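Local coordinates for acetyltransferase (Klebsiella pneumoniae, PDB 5XUN), which probably transfers the acetyl group of acetyl-CoA to glycyl-tRNA(Gly), acting as the toxin of a type II toxin-antitoxin pair, at residues B[15-21]-B[56-62]; B[96-100]-B[111-115]; B[129-135]-B[159-165]. The protein carries 1 engineered substitution. One frame throughout, in Å; residues are numbered along the deposited sequence.

Contact 1. Residues B[15-21]-B[56-62]; sequences SYDITGF and VPRLLGY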
loop_
_atom_site.group_PDB
_atom_site.type_symbol
_atom_site.label_atom_id
_atom_site.label_comp_id
_atom_site.label_asym_id
_atom_site.label_seq_id
_atom_site.Cartn_x
_atom_site.Cartn_y
_atom_site.Cartn_z
ATOM N N SER B 15 7.363 -3.923 24.670
ATOM C CA SER B 15 7.349 -4.032 26.124
ATOM C C SER B 15 5.943 -3.893 26.686
ATOM O O SER B 15 5.730 -3.234 27.709
ATOM C CB SER B 15 8.286 -2.986 26.720
ATOM O OG SER B 15 8.431 -3.161 28.117
ATOM N N TYR B 16 4.954 -4.457 26.005
ATOM C CA TYR B 16 3.575 -4.389 26.455
ATOM C C TYR B 16 3.254 -5.538 27.397
ATOM O O TYR B 16 3.800 -6.636 27.280
ATOM C CB TYR B 16 2.610 -4.416 25.267
ATOM C CG TYR B 16 2.863 -3.309 24.280
ATOM C CD1 TYR B 16 2.678 -1.983 24.647
ATOM C CD2 TYR B 16 3.288 -3.583 22.986
ATOM C CE1 TYR B 16 2.911 -0.957 23.757
ATOM C CE2 TYR B 16 3.526 -2.563 22.088
ATOM C CZ TYR B 16 3.335 -1.251 22.480
ATOM O OH TYR B 16 3.569 -0.225 21.593
ATOM N N ASP B 17 2.354 -5.268 28.340
ATOM C CA ASP B 17 1.763 -6.315 29.162
ATOM C C ASP B 17 0.594 -6.903 28.386
ATOM O O ASP B 17 -0.460 -6.271 28.265
ATOM C CB ASP B 17 1.306 -5.750 30.506
ATOM C CG ASP B 17 0.692 -6.811 31.424
ATOM O OD1 ASP B 17 0.518 -7.975 31.005
ATOM O OD2 ASP B 17 0.388 -6.472 32.585
ATOM N N ILE B 18 0.775 -8.105 27.847
ATOM C CA ILE B 18 -0.276 -8.776 27.094
ATOM C C ILE B 18 -0.822 -9.987 27.837
ATOM O O ILE B 18 -1.668 -10.710 27.297
ATOM C CB ILE B 18 0.212 -9.172 25.693
ATOM C CG1 ILE B 18 1.347 -10.192 25.791
ATOM C CG2 ILE B 18 0.685 -7.941 24.934
ATOM C CD1 ILE B 18 1.615 -10.935 24.493
ATOM N N THR B 19 -0.367 -10.229 29.067
ATOM C CA THR B 19 -0.796 -11.416 29.802
ATOM C C THR B 19 -2.280 -11.313 30.139
ATOM O O THR B 19 -2.740 -10.307 30.690
ATOM C CB THR B 19 0.037 -11.599 31.074
ATOM O OG1 THR B 19 -0.254 -10.546 32.000
ATOM C CG2 THR B 19 1.527 -11.598 30.751
ATOM N N GLY B 20 -3.035 -12.348 29.790
ATOM C CA GLY B 20 -4.462 -12.311 30.007
ATOM C C GLY B 20 -5.268 -11.662 28.903
ATOM O O GLY B 20 -6.472 -11.450 29.085
ATOM N N PHE B 21 -4.647 -11.320 27.774
ATOM C CA PHE B 21 -5.391 -10.697 26.689
ATOM C C PHE B 21 -6.312 -11.737 26.070
ATOM O O PHE B 21 -5.872 -12.833 25.713
ATOM C CB PHE B 21 -4.448 -10.119 25.625
ATOM C CG PHE B 21 -5.167 -9.479 24.453
ATOM C CD1 PHE B 21 -5.579 -10.239 23.366
ATOM C CD2 PHE B 21 -5.436 -8.119 24.447
ATOM C CE1 PHE B 21 -6.250 -9.655 22.294
ATOM C CE2 PHE B 21 -6.102 -7.529 23.384
ATOM C CZ PHE B 21 -6.511 -8.297 22.307
ATOM N N VAL B 56 4.128 -0.237 33.021
ATOM C CA VAL B 56 4.161 -1.123 31.859
ATOM C C VAL B 56 2.802 -1.021 31.181
ATOM O O VAL B 56 1.802 -1.495 31.746
ATOM C CB VAL B 56 4.476 -2.571 32.257
ATOM C CG1 VAL B 56 4.647 -3.425 31.006
ATOM C CG2 VAL B 56 5.729 -2.623 33.121
ATOM N N PRO B 57 2.706 -0.385 30.017
ATOM C CA PRO B 57 1.400 -0.239 29.376
ATOM C C PRO B 57 0.814 -1.602 29.048
ATOM O O PRO B 57 1.500 -2.497 28.550
ATOM C CB PRO B 57 1.709 0.576 28.114
ATOM C CG PRO B 57 3.206 0.533 27.963
ATOM C CD PRO B 57 3.749 0.402 29.344
ATOM N N ARG B 58 -0.459 -1.762 29.373
ATOM C CA ARG B 58 -1.189 -2.970 29.051
ATOM C C ARG B 58 -1.818 -2.823 27.677
ATOM O O ARG B 58 -2.316 -1.753 27.321
ATOM C CB ARG B 58 -2.250 -3.234 30.118
ATOM C CG ARG B 58 -1.648 -3.299 31.519
ATOM C CD ARG B 58 -2.692 -3.371 32.613
ATOM N NE ARG B 58 -3.836 -4.193 32.237
ATOM C CZ ARG B 58 -5.071 -3.723 32.108
ATOM N NH1 ARG B 58 -5.312 -2.435 32.320
ATOM N NH2 ARG B 58 -6.060 -4.537 31.762
ATOM N N LEU B 59 -1.773 -3.895 26.897
ATOM C CA LEU B 59 -2.344 -3.884 25.561
ATOM C C LEU B 59 -3.791 -4.347 25.669
ATOM O O LEU B 59 -4.060 -5.452 26.149
ATOM C CB LEU B 59 -1.528 -4.775 24.622
ATOM C CG LEU B 59 -1.801 -4.730 23.121
ATOM C CD1 LEU B 59 -0.496 -4.921 22.360
ATOM C CD2 LEU B 59 -2.798 -5.797 22.711
ATOM N N LEU B 60 -4.718 -3.481 25.261
ATOM C CA LEU B 60 -6.140 -3.780 25.305
ATOM C C LEU B 60 -6.760 -3.962 23.926
ATOM O O LEU B 60 -7.940 -4.323 23.836
ATOM C CB LEU B 60 -6.890 -2.673 26.067
ATOM C CG LEU B 60 -6.731 -2.598 27.595
ATOM C CD1 LEU B 60 -7.070 -3.932 28.243
ATOM C CD2 LEU B 60 -5.351 -2.125 28.029
ATOM N N GLY B 61 -6.002 -3.725 22.861
ATOM C CA GLY B 61 -6.475 -3.974 21.514
ATOM C C GLY B 61 -5.358 -3.730 20.526
ATOM O O GLY B 61 -4.340 -3.113 20.855
ATOM N N TYR B 62 -5.555 -4.226 19.306
ATOM C CA TYR B 62 -4.534 -4.041 18.283
ATOM C C TYR B 62 -5.156 -4.211 16.904
ATOM O O TYR B 62 -6.254 -4.761 16.768
ATOM C CB TYR B 62 -3.371 -5.022 18.484
ATOM C CG TYR B 62 -3.643 -6.439 18.010
ATOM C CD1 TYR B 62 -4.277 -7.374 18.834
ATOM C CD2 TYR B 62 -3.239 -6.851 16.754
ATOM C CE1 TYR B 62 -4.520 -8.673 18.390
ATOM C CE2 TYR B 62 -3.468 -8.120 16.309
ATOM C CZ TYR B 62 -4.102 -9.036 17.128
ATOM O OH TYR B 62 -4.321 -10.308 16.650
HETATM O O HOH W 1 -3.639 -7.487 28.100
#

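Contact 2. Residues B[96-100]-B[111-115]; sequences RLAID and MLVAH. With ACO (acetyl coenzyme *a), chain E.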
loop_
_atom_site.group_PDB
_atom_site.type_symbol
_atom_site.label_atom_id
_atom_site.label_comp_id
_atom_site.label_asym_id
_atom_site.label_seq_id
_atom_site.Cartn_x
_atom_site.Cartn_y
_atom_site.Cartn_z
ATOM N N ARG B 96 -6.348 -7.746 10.668
ATOM C CA ARG B 96 -6.828 -8.140 11.979
ATOM C C ARG B 96 -7.200 -6.901 12.768
ATOM O O ARG B 96 -6.552 -5.857 12.653
ATOM C CB ARG B 96 -5.763 -8.891 12.775
ATOM C CG ARG B 96 -5.534 -10.287 12.324
ATOM C CD ARG B 96 -4.143 -10.705 12.675
ATOM N NE ARG B 96 -3.745 -11.789 11.800
ATOM C CZ ARG B 96 -3.169 -11.606 10.624
ATOM N NH1 ARG B 96 -2.920 -10.372 10.193
ATOM N NH2 ARG B 96 -2.843 -12.652 9.886
ATOM N N LEU B 97 -8.215 -7.053 13.613
ATOM C CA LEU B 97 -8.606 -6.036 14.574
ATOM C C LEU B 97 -9.219 -6.757 15.766
ATOM O O LEU B 97 -10.047 -7.652 15.582
ATOM C CB LEU B 97 -9.610 -5.052 13.966
ATOM C CG LEU B 97 -10.282 -4.132 14.986
ATOM C CD1 LEU B 97 -9.372 -2.973 15.268
ATOM C CD2 LEU B 97 -11.644 -3.651 14.510
ATOM N N ALA B 98 -8.800 -6.392 16.974
ATOM C CA ALA B 98 -9.279 -7.082 18.162
ATOM C C ALA B 98 -9.209 -6.148 19.358
ATOM O O ALA B 98 -8.260 -5.375 19.499
ATOM C CB ALA B 98 -8.468 -8.357 18.443
ATOM N N ILE B 99 -10.232 -6.228 20.208
ATOM C CA ILE B 99 -10.317 -5.491 21.463
ATOM C C ILE B 99 -10.441 -6.507 22.591
ATOM O O ILE B 99 -11.149 -7.507 22.454
ATOM C CB ILE B 99 -11.518 -4.519 21.471
ATOM C CG1 ILE B 99 -11.371 -3.459 20.380
ATOM C CG2 ILE B 99 -11.673 -3.857 22.829
ATOM C CD1 ILE B 99 -10.362 -2.379 20.718
ATOM N N ASP B 100 -9.741 -6.265 23.696
ATOM C CA ASP B 100 -9.826 -7.175 24.832
ATOM C C ASP B 100 -11.216 -7.154 25.466
ATOM O O ASP B 100 -11.851 -6.100 25.570
ATOM C CB ASP B 100 -8.774 -6.829 25.882
ATOM C CG ASP B 100 -8.805 -7.788 27.059
ATOM O OD1 ASP B 100 -8.377 -8.951 26.879
ATOM O OD2 ASP B 100 -9.255 -7.386 28.154
ATOM N N MET B 111 -13.233 3.268 17.579
ATOM C CA MET B 111 -12.118 4.207 17.627
ATOM C C MET B 111 -10.892 3.664 16.907
ATOM O O MET B 111 -10.163 4.425 16.257
ATOM C CB MET B 111 -11.786 4.575 19.073
ATOM C CG MET B 111 -10.496 5.367 19.169
ATOM S SD MET B 111 -10.396 6.601 20.457
ATOM C CE MET B 111 -11.190 7.937 19.565
ATOM N N LEU B 112 -10.647 2.357 17.002
ATOM C CA LEU B 112 -9.543 1.781 16.245
ATOM C C LEU B 112 -9.775 1.921 14.745
ATOM O O LEU B 112 -8.849 2.253 13.998
ATOM C CB LEU B 112 -9.339 0.315 16.638
ATOM C CG LEU B 112 -8.485 0.117 17.890
ATOM C CD1 LEU B 112 -8.156 -1.345 18.088
ATOM C CD2 LEU B 112 -7.217 0.943 17.819
ATOM N N VAL B 113 -11.004 1.677 14.282
ATOM C CA VAL B 113 -11.298 1.814 12.858
ATOM C C VAL B 113 -11.104 3.260 12.398
ATOM O O VAL B 113 -10.630 3.513 11.284
ATOM C CB VAL B 113 -12.716 1.300 12.557
ATOM C CG1 VAL B 113 -13.098 1.595 11.111
ATOM C CG2 VAL B 113 -12.802 -0.186 12.848
ATOM N N ALA B 114 -11.487 4.231 13.231
ATOM C CA ALA B 114 -11.242 5.625 12.874
ATOM C C ALA B 114 -9.749 5.896 12.741
ATOM O O ALA B 114 -9.315 6.593 11.815
ATOM C CB ALA B 114 -11.866 6.562 13.909
ATOM N N HIS B 115 -8.945 5.325 13.641
ATOM C CA HIS B 115 -7.500 5.466 13.534
ATOM C C HIS B 115 -6.968 4.783 12.278
ATOM O O HIS B 115 -6.070 5.316 11.607
ATOM C CB HIS B 115 -6.838 4.908 14.790
ATOM C CG HIS B 115 -5.374 5.193 14.876
ATOM N ND1 HIS B 115 -4.431 4.475 14.172
ATOM C CD2 HIS B 115 -4.690 6.127 15.580
ATOM C CE1 HIS B 115 -3.229 4.947 14.447
ATOM N NE2 HIS B 115 -3.359 5.959 15.285
HETATM N N1A ACO E . -19.218 5.000 20.649
HETATM C C2A ACO E . -19.660 3.948 19.927
HETATM N N3A ACO E . -20.242 2.856 20.461
HETATM C C4A ACO E . -20.423 2.750 21.803
HETATM C C5A ACO E . -19.963 3.864 22.657
HETATM C C6A ACO E . -19.332 5.030 21.996
HETATM N N6A ACO E . -18.891 6.083 22.728
HETATM N N7A ACO E . -20.247 3.530 23.926
HETATM C C8A ACO E . -20.830 2.311 23.887
HETATM N N9A ACO E . -20.958 1.843 22.634
HETATM C C1B ACO E . -21.549 0.513 22.299
HETATM C C2B ACO E . -22.743 0.561 21.354
HETATM O O2B ACO E . -23.970 0.419 22.084
HETATM C C3B ACO E . -22.532 -0.611 20.413
HETATM O O3B ACO E . -23.245 -1.748 20.896
HETATM P P3B ACO E . -23.920 -2.829 19.907
HETATM O O7A ACO E . -25.238 -2.204 19.514
HETATM O O8A ACO E . -22.939 -2.956 18.765
HETATM O O9A ACO E . -24.037 -4.071 20.761
HETATM C C4B ACO E . -21.046 -0.934 20.512
HETATM O O4B ACO E . -20.540 -0.298 21.687
HETATM C C5B ACO E . -20.225 -0.461 19.316
HETATM O O5B ACO E . -19.159 -1.387 19.115
HETATM P P1A ACO E . -17.684 -1.135 19.714
HETATM O O1A ACO E . -17.770 -1.010 21.213
HETATM O O2A ACO E . -16.981 -0.063 18.923
HETATM O O3A ACO E . -17.010 -2.537 19.334
HETATM P P2A ACO E . -16.121 -3.382 20.370
HETATM O O4A ACO E . -15.279 -2.455 21.207
HETATM O O5A ACO E . -16.990 -4.421 21.037
HETATM O O6A ACO E . -15.171 -4.120 19.303
HETATM C CBP ACO E . -14.748 -6.029 17.962
HETATM C CCP ACO E . -15.763 -4.954 18.310
HETATM C CDP ACO E . -13.394 -5.391 17.682
HETATM C CEP ACO E . -15.226 -6.809 16.747
HETATM C CAP ACO E . -14.704 -6.934 19.187
HETATM O OAP ACO E . -15.992 -7.546 19.331
HETATM C C9P ACO E . -13.670 -8.013 19.073
HETATM O O9P ACO E . -12.504 -7.812 19.384
HETATM N N8P ACO E . -14.126 -9.179 18.639
HETATM C C7P ACO E . -13.366 -10.402 18.768
HETATM C C6P ACO E . -12.311 -10.528 17.678
HETATM C C5P ACO E . -12.930 -10.136 16.361
HETATM O O5P ACO E . -13.843 -10.792 15.884
HETATM N N4P ACO E . -12.419 -9.049 15.788
HETATM C C3P ACO E . -12.980 -8.488 14.576
HETATM C C2P ACO E . -12.604 -9.285 13.337
HETATM S S1P ACO E . -11.382 -8.381 12.447
HETATM C C ACO E . -11.639 -9.091 10.976
HETATM O O ACO E . -12.659 -9.737 10.840
HETATM C CH3 ACO E . -10.614 -8.912 9.891
#

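Contact 3. Residues B[129-135]-B[159-165]; sequences IYGLFVE and NLLFYPT. With ACO (acetyl coenzyme *a), chain E.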
loop_
_atom_site.group_PDB
_atom_site.type_symbol
_atom_site.label_atom_id
_atom_site.label_comp_id
_atom_site.label_asym_id
_atom_site.label_seq_id
_atom_site.Cartn_x
_atom_site.Cartn_y
_atom_site.Cartn_z
ATOM N N ILE B 129 -4.209 3.936 -3.563
ATOM C CA ILE B 129 -4.973 3.054 -2.677
ATOM C C ILE B 129 -6.444 3.385 -2.869
ATOM O O ILE B 129 -6.907 4.444 -2.426
ATOM C CB ILE B 129 -4.582 3.217 -1.202
ATOM C CG1 ILE B 129 -3.163 2.690 -0.961
ATOM C CG2 ILE B 129 -5.587 2.502 -0.279
ATOM C CD1 ILE B 129 -2.577 3.218 0.288
ATOM N N TYR B 130 -7.186 2.471 -3.488
ATOM C CA TYR B 130 -8.573 2.750 -3.837
ATOM C C TYR B 130 -9.510 2.600 -2.645
ATOM O O TYR B 130 -10.611 3.160 -2.664
ATOM C CB TYR B 130 -9.016 1.829 -4.979
ATOM C CG TYR B 130 -10.404 2.124 -5.502
ATOM C CD1 TYR B 130 -10.661 3.283 -6.233
ATOM C CD2 TYR B 130 -11.454 1.246 -5.275
ATOM C CE1 TYR B 130 -11.930 3.563 -6.710
ATOM C CE2 TYR B 130 -12.728 1.515 -5.749
ATOM C CZ TYR B 130 -12.958 2.674 -6.464
ATOM O OH TYR B 130 -14.218 2.942 -6.933
ATOM N N GLY B 131 -9.091 1.882 -1.610
ATOM C CA GLY B 131 -9.840 1.850 -0.374
ATOM C C GLY B 131 -9.281 0.803 0.567
ATOM O O GLY B 131 -8.207 0.237 0.333
ATOM N N LEU B 132 -10.040 0.552 1.631
ATOM C CA LEU B 132 -9.642 -0.369 2.687
ATOM C C LEU B 132 -10.430 -1.663 2.541
ATOM O O LEU B 132 -11.663 -1.653 2.602
ATOM C CB LEU B 132 -9.866 0.250 4.065
ATOM C CG LEU B 132 -9.638 -0.622 5.307
ATOM C CD1 LEU B 132 -8.160 -0.910 5.560
ATOM C CD2 LEU B 132 -10.254 0.061 6.514
ATOM N N PHE B 133 -9.713 -2.767 2.367
ATOM C CA PHE B 133 -10.287 -4.092 2.183
ATOM C C PHE B 133 -10.257 -4.834 3.514
ATOM O O PHE B 133 -9.287 -4.729 4.268
ATOM C CB PHE B 133 -9.490 -4.857 1.119
ATOM C CG PHE B 133 -10.023 -6.240 0.800
ATOM C CD1 PHE B 133 -9.678 -7.336 1.584
ATOM C CD2 PHE B 133 -10.816 -6.450 -0.319
ATOM C CE1 PHE B 133 -10.147 -8.609 1.285
ATOM C CE2 PHE B 133 -11.289 -7.725 -0.630
ATOM C CZ PHE B 133 -10.954 -8.802 0.177
ATOM N N VAL B 134 -11.313 -5.592 3.803
ATOM C CA VAL B 134 -11.325 -6.391 5.026
ATOM C C VAL B 134 -12.137 -7.655 4.785
ATOM O O VAL B 134 -13.185 -7.627 4.131
ATOM C CB VAL B 134 -11.856 -5.577 6.228
ATOM C CG1 VAL B 134 -13.314 -5.191 6.036
ATOM C CG2 VAL B 134 -11.653 -6.342 7.521
ATOM N N GLU B 135 -11.630 -8.773 5.298
ATOM C CA GLU B 135 -12.362 -10.030 5.309
ATOM C C GLU B 135 -12.931 -10.221 6.707
ATOM O O GLU B 135 -12.182 -10.436 7.663
ATOM C CB GLU B 135 -11.458 -11.195 4.924
ATOM C CG GLU B 135 -12.064 -12.551 5.217
ATOM C CD GLU B 135 -11.469 -13.641 4.356
ATOM O OE1 GLU B 135 -12.231 -14.519 3.904
ATOM O OE2 GLU B 135 -10.248 -13.592 4.095
ATOM N N ASN B 159 -18.002 -12.492 3.028
ATOM C CA ASN B 159 -17.376 -11.777 4.134
ATOM C C ASN B 159 -16.429 -10.679 3.669
ATOM O O ASN B 159 -15.767 -10.051 4.502
ATOM C CB ASN B 159 -16.625 -12.763 5.035
ATOM C CG ASN B 159 -17.564 -13.614 5.870
ATOM O OD1 ASN B 159 -18.441 -13.091 6.566
ATOM N ND2 ASN B 159 -17.408 -14.931 5.780
ATOM N N LEU B 160 -16.372 -10.416 2.368
ATOM C CA LEU B 160 -15.460 -9.422 1.823
ATOM C C LEU B 160 -16.149 -8.066 1.827
ATOM O O LEU B 160 -17.206 -7.898 1.210
ATOM C CB LEU B 160 -15.024 -9.808 0.411
ATOM C CG LEU B 160 -14.549 -11.255 0.235
ATOM C CD1 LEU B 160 -14.168 -11.527 -1.210
ATOM C CD2 LEU B 160 -13.399 -11.582 1.170
ATOM N N LEU B 161 -15.560 -7.107 2.534
ATOM C CA LEU B 161 -16.102 -5.764 2.663
ATOM C C LEU B 161 -15.035 -4.759 2.245
ATOM O O LEU B 161 -13.855 -5.093 2.097
ATOM C CB LEU B 161 -16.584 -5.477 4.092
ATOM C CG LEU B 161 -17.546 -6.512 4.687
ATOM C CD1 LEU B 161 -17.880 -6.161 6.124
ATOM C CD2 LEU B 161 -18.811 -6.621 3.846
ATOM N N PHE B 162 -15.461 -3.514 2.058
ATOM C CA PHE B 162 -14.606 -2.520 1.432
ATOM C C PHE B 162 -15.065 -1.141 1.868
ATOM O O PHE B 162 -16.265 -0.880 1.944
ATOM C CB PHE B 162 -14.666 -2.653 -0.096
ATOM C CG PHE B 162 -13.846 -1.637 -0.838
ATOM C CD1 PHE B 162 -12.461 -1.690 -0.820
ATOM C CD2 PHE B 162 -14.468 -0.628 -1.568
ATOM C CE1 PHE B 162 -11.711 -0.761 -1.516
ATOM C CE2 PHE B 162 -13.724 0.303 -2.261
ATOM C CZ PHE B 162 -12.342 0.241 -2.231
ATOM N N TYR B 163 -14.111 -0.269 2.151
ATOM C CA TYR B 163 -14.417 1.123 2.463
ATOM C C TYR B 163 -13.604 2.003 1.523
ATOM O O TYR B 163 -12.362 2.036 1.629
ATOM C CB TYR B 163 -14.109 1.435 3.924
ATOM C CG TYR B 163 -14.802 2.675 4.449
ATOM C CD1 TYR B 163 -14.269 3.936 4.224
ATOM C CD2 TYR B 163 -15.980 2.583 5.186
ATOM C CE1 TYR B 163 -14.884 5.073 4.707
ATOM C CE2 TYR B 163 -16.608 3.719 5.678
ATOM C CZ TYR B 163 -16.055 4.961 5.437
ATOM O OH TYR B 163 -16.664 6.099 5.922
ATOM N N PRO B 164 -14.245 2.723 0.598
ATOM C CA PRO B 164 -13.484 3.435 -0.442
ATOM C C PRO B 164 -12.725 4.639 0.097
ATOM O O PRO B 164 -13.197 5.363 0.977
ATOM C CB PRO B 164 -14.555 3.864 -1.453
ATOM C CG PRO B 164 -15.864 3.693 -0.782
ATOM C CD PRO B 164 -15.703 2.868 0.454
ATOM N N THR B 165 -11.520 4.836 -0.450
ATOM C CA THR B 165 -10.740 6.042 -0.175
ATOM C C THR B 165 -11.558 7.305 -0.423
ATOM O O THR B 165 -11.425 8.299 0.302
ATOM C CB THR B 165 -9.477 6.041 -1.047
ATOM O OG1 THR B 165 -8.650 4.924 -0.697
ATOM C CG2 THR B 165 -8.687 7.316 -0.885
HETATM N N1A ACO E . -19.218 5.000 20.649
HETATM C C2A ACO E . -19.660 3.948 19.927
HETATM N N3A ACO E . -20.242 2.856 20.461
HETATM C C4A ACO E . -20.423 2.750 21.803
HETATM C C5A ACO E . -19.963 3.864 22.657
HETATM C C6A ACO E . -19.332 5.030 21.996
HETATM N N6A ACO E . -18.891 6.083 22.728
HETATM N N7A ACO E . -20.247 3.530 23.926
HETATM C C8A ACO E . -20.830 2.311 23.887
HETATM N N9A ACO E . -20.958 1.843 22.634
HETATM C C1B ACO E . -21.549 0.513 22.299
HETATM C C2B ACO E . -22.743 0.561 21.354
HETATM O O2B ACO E . -23.970 0.419 22.084
HETATM C C3B ACO E . -22.532 -0.611 20.413
HETATM O O3B ACO E . -23.245 -1.748 20.896
HETATM P P3B ACO E . -23.920 -2.829 19.907
HETATM O O7A ACO E . -25.238 -2.204 19.514
HETATM O O8A ACO E . -22.939 -2.956 18.765
HETATM O O9A ACO E . -24.037 -4.071 20.761
HETATM C C4B ACO E . -21.046 -0.934 20.512
HETATM O O4B ACO E . -20.540 -0.298 21.687
HETATM C C5B ACO E . -20.225 -0.461 19.316
HETATM O O5B ACO E . -19.159 -1.387 19.115
HETATM P P1A ACO E . -17.684 -1.135 19.714
HETATM O O1A ACO E . -17.770 -1.010 21.213
HETATM O O2A ACO E . -16.981 -0.063 18.923
HETATM O O3A ACO E . -17.010 -2.537 19.334
HETATM P P2A ACO E . -16.121 -3.382 20.370
HETATM O O4A ACO E . -15.279 -2.455 21.207
HETATM O O5A ACO E . -16.990 -4.421 21.037
HETATM O O6A ACO E . -15.171 -4.120 19.303
HETATM C CBP ACO E . -14.748 -6.029 17.962
HETATM C CCP ACO E . -15.763 -4.954 18.310
HETATM C CDP ACO E . -13.394 -5.391 17.682
HETATM C CEP ACO E . -15.226 -6.809 16.747
HETATM C CAP ACO E . -14.704 -6.934 19.187
HETATM O OAP ACO E . -15.992 -7.546 19.331
HETATM C C9P ACO E . -13.670 -8.013 19.073
HETATM O O9P ACO E . -12.504 -7.812 19.384
HETATM N N8P ACO E . -14.126 -9.179 18.639
HETATM C C7P ACO E . -13.366 -10.402 18.768
HETATM C C6P ACO E . -12.311 -10.528 17.678
HETATM C C5P ACO E . -12.930 -10.136 16.361
HETATM O O5P ACO E . -13.843 -10.792 15.884
HETATM N N4P ACO E . -12.419 -9.049 15.788
HETATM C C3P ACO E . -12.980 -8.488 14.576
HETATM C C2P ACO E . -12.604 -9.285 13.337
HETATM S S1P ACO E . -11.382 -8.381 12.447
HETATM C C ACO E . -11.639 -9.091 10.976
HETATM O O ACO E . -12.659 -9.737 10.840
HETATM C CH3 ACO E . -10.614 -8.912 9.891
#

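Contact 1. Residues B[15-21]-B[56-62]
Leu59 opens its two methyls like a fork beneath the loop 15-21. With CG anti to the backbone N (chi1 -170°), CD1 turns to Tyr16 and Ile18 while Leu59 CD2 takes the Phe21 ring, 3.8 Å from Phe21 CE2. Phe21 crosses this leucine aslant and offers its edge, not its face, to the strand: Phe21 CD2 stands 3.5 Å from Leu59 O, and the carbonyl carbon of Leu60 lies in the plane of the ring. Asp17, the third main contributor, works mostly through its backbone. Asp17 N donates to Pro57 O at 2.9 Å, and Asp17 O accepts from Leu59 N at 3.0 Å, forming one isolated beta bridge opposite Arg58. A water beside it donates to Leu59 O at 2.9 Å and only weakly to Asp17 O. The carboxylate turns back on its own loop, where Asp17 OD1 accepts from both N and OG1 of Thr19; the first bond makes an Asx turn. Asp17 and Arg58 run side by side, yet Asp17 OD2 stays 4.8 Å from Arg58 NE; any attraction is probably weak, and the guanidinium has a long, weak ion pair with Asp54. A type II turn, Ile18 to Phe21, then sends Phe21 back onto the strand. On the helix 26-34 side, Phe21 and Leu59 both meet Leu32, while Leu60 and Gly61 form a classic beta bulge against Leu50 of strand 46-51.

Contact 2. Residues B[96-100]-B[111-115]
Leu112 pushes its CD1 methyl from the helix into the shallow hollow between Leu97 and Ile99, two residues that point to the same face of strand 96-99. The fit is close: Leu112 CD1 lies 3.5 Å from Leu97 CD1, tighter than ordinary van der Waals contact, and 3.6 Å from Ile99 CD1. The two encounters differ in shape. Ile99 and Leu112 reach toward each other tip to tip, whereas Leu97 passes Leu112 at a slant, tucking CD1 close to Leu112 CB as well. Leu97 holds its CG anti to the backbone N (chi1 168°), and its second branch goes elsewhere: CD2 meets Val113 CG2 at 4.0 Å, the two side chains crossing at about a right angle, and touches the CDP methyl of acetyl-CoA. Ile99 likewise rests its CG1 on that methyl, so the residues that receive the helix also floor the cofactor site. Strand 88-99 and helix 108-126 are the first two elements of a beta-alpha-beta unit, and the short segments run at 146° to one another. No hydrogen bond joins the two segments; the cofactor instead bonds to the strand's backbone. Ile99 N donates almost straight (173°) to the ligand's O9P at 2.9 Å, and Leu97 O accepts from its N4P at 2.8 Å, the pantetheine thus pairing much like an extra strand, as in other GNAT enzymes. The chemistry therefore divides: apolar side chains seat the helix, whose leading turn gives Gly109 N and Glu110 N to acetyl-CoA, while the strand's main chain holds the cofactor's pantetheine arm.

Contact 3. Residues B[129-135]-B[159-165]
Leu132 and Tyr163 exchange two backbone hydrogen bonds, N to O each way at 2.8 Å, in an antiparallel ladder of the GNAT sheet. Val134 and Leu161 form the next such pair; there Val134 O is met nearly along its C=O axis by Leu161 N, while Leu161 O receives Val134 N from above its carbonyl plane. At the far end Thr165 N donates to Tyr130 O at 2.9 Å, closing the ladder where Pro164 takes the N-cap position of helix 165-171. From Leu132 to Glu135, the non-hydrogen-bonded pairs send their side chains to one face, the hydrogen-bonded pairs to the other. On the first, Phe162 extends toward Gly131 and sets CE1 3.4 Å from Gly131 CA, fitting beside a residue that has no side chain. Its ring goes on to meet Tyr130 rim to rim, with the planes only 15° apart. On this same face Phe133 crosses Leu160 aslant, Phe133 CZ touching Leu160 CD2 at 3.8 Å, and Leu161 O lies over one face of the Phe133 ring; Phe70 meets both phenylalanines. The other face carries Leu132, Val134, Leu161 and Tyr163, and looks to helices 108-126 and 139-147. Here Val134 splits its two methyls between protein and ligand: CG1 rests against Leu161 CB at 3.8 Å, while Val134 CG2, anti to the backbone N, stops 3.6 Å from the acetyl methyl CH3 of acetyl-CoA.

Overall arrangement
All three contacts draw on one mixed sheet, but at different depths. Contact 2, whose centre lies about 7 Å from the chain's centre, is wholly buried and entirely apolar between its segments; contacts 1 and 3 are partly buried and lie on opposite sides of the chain's centre, their own centres about 28 Å apart. Contact 1 ties a loop to the sheet by a single bridge, contact 3 joins two strands by a full ladder. Neighbouring strands link contact 1 to contact 2 through probable backbone hydrogen bonds, Leu60 to Asp100 and Tyr62 to Ala98. Contacts 2 and 3 do not touch, yet both meet acetyl-CoA: one along the pantetheine, the other at the acetyl group.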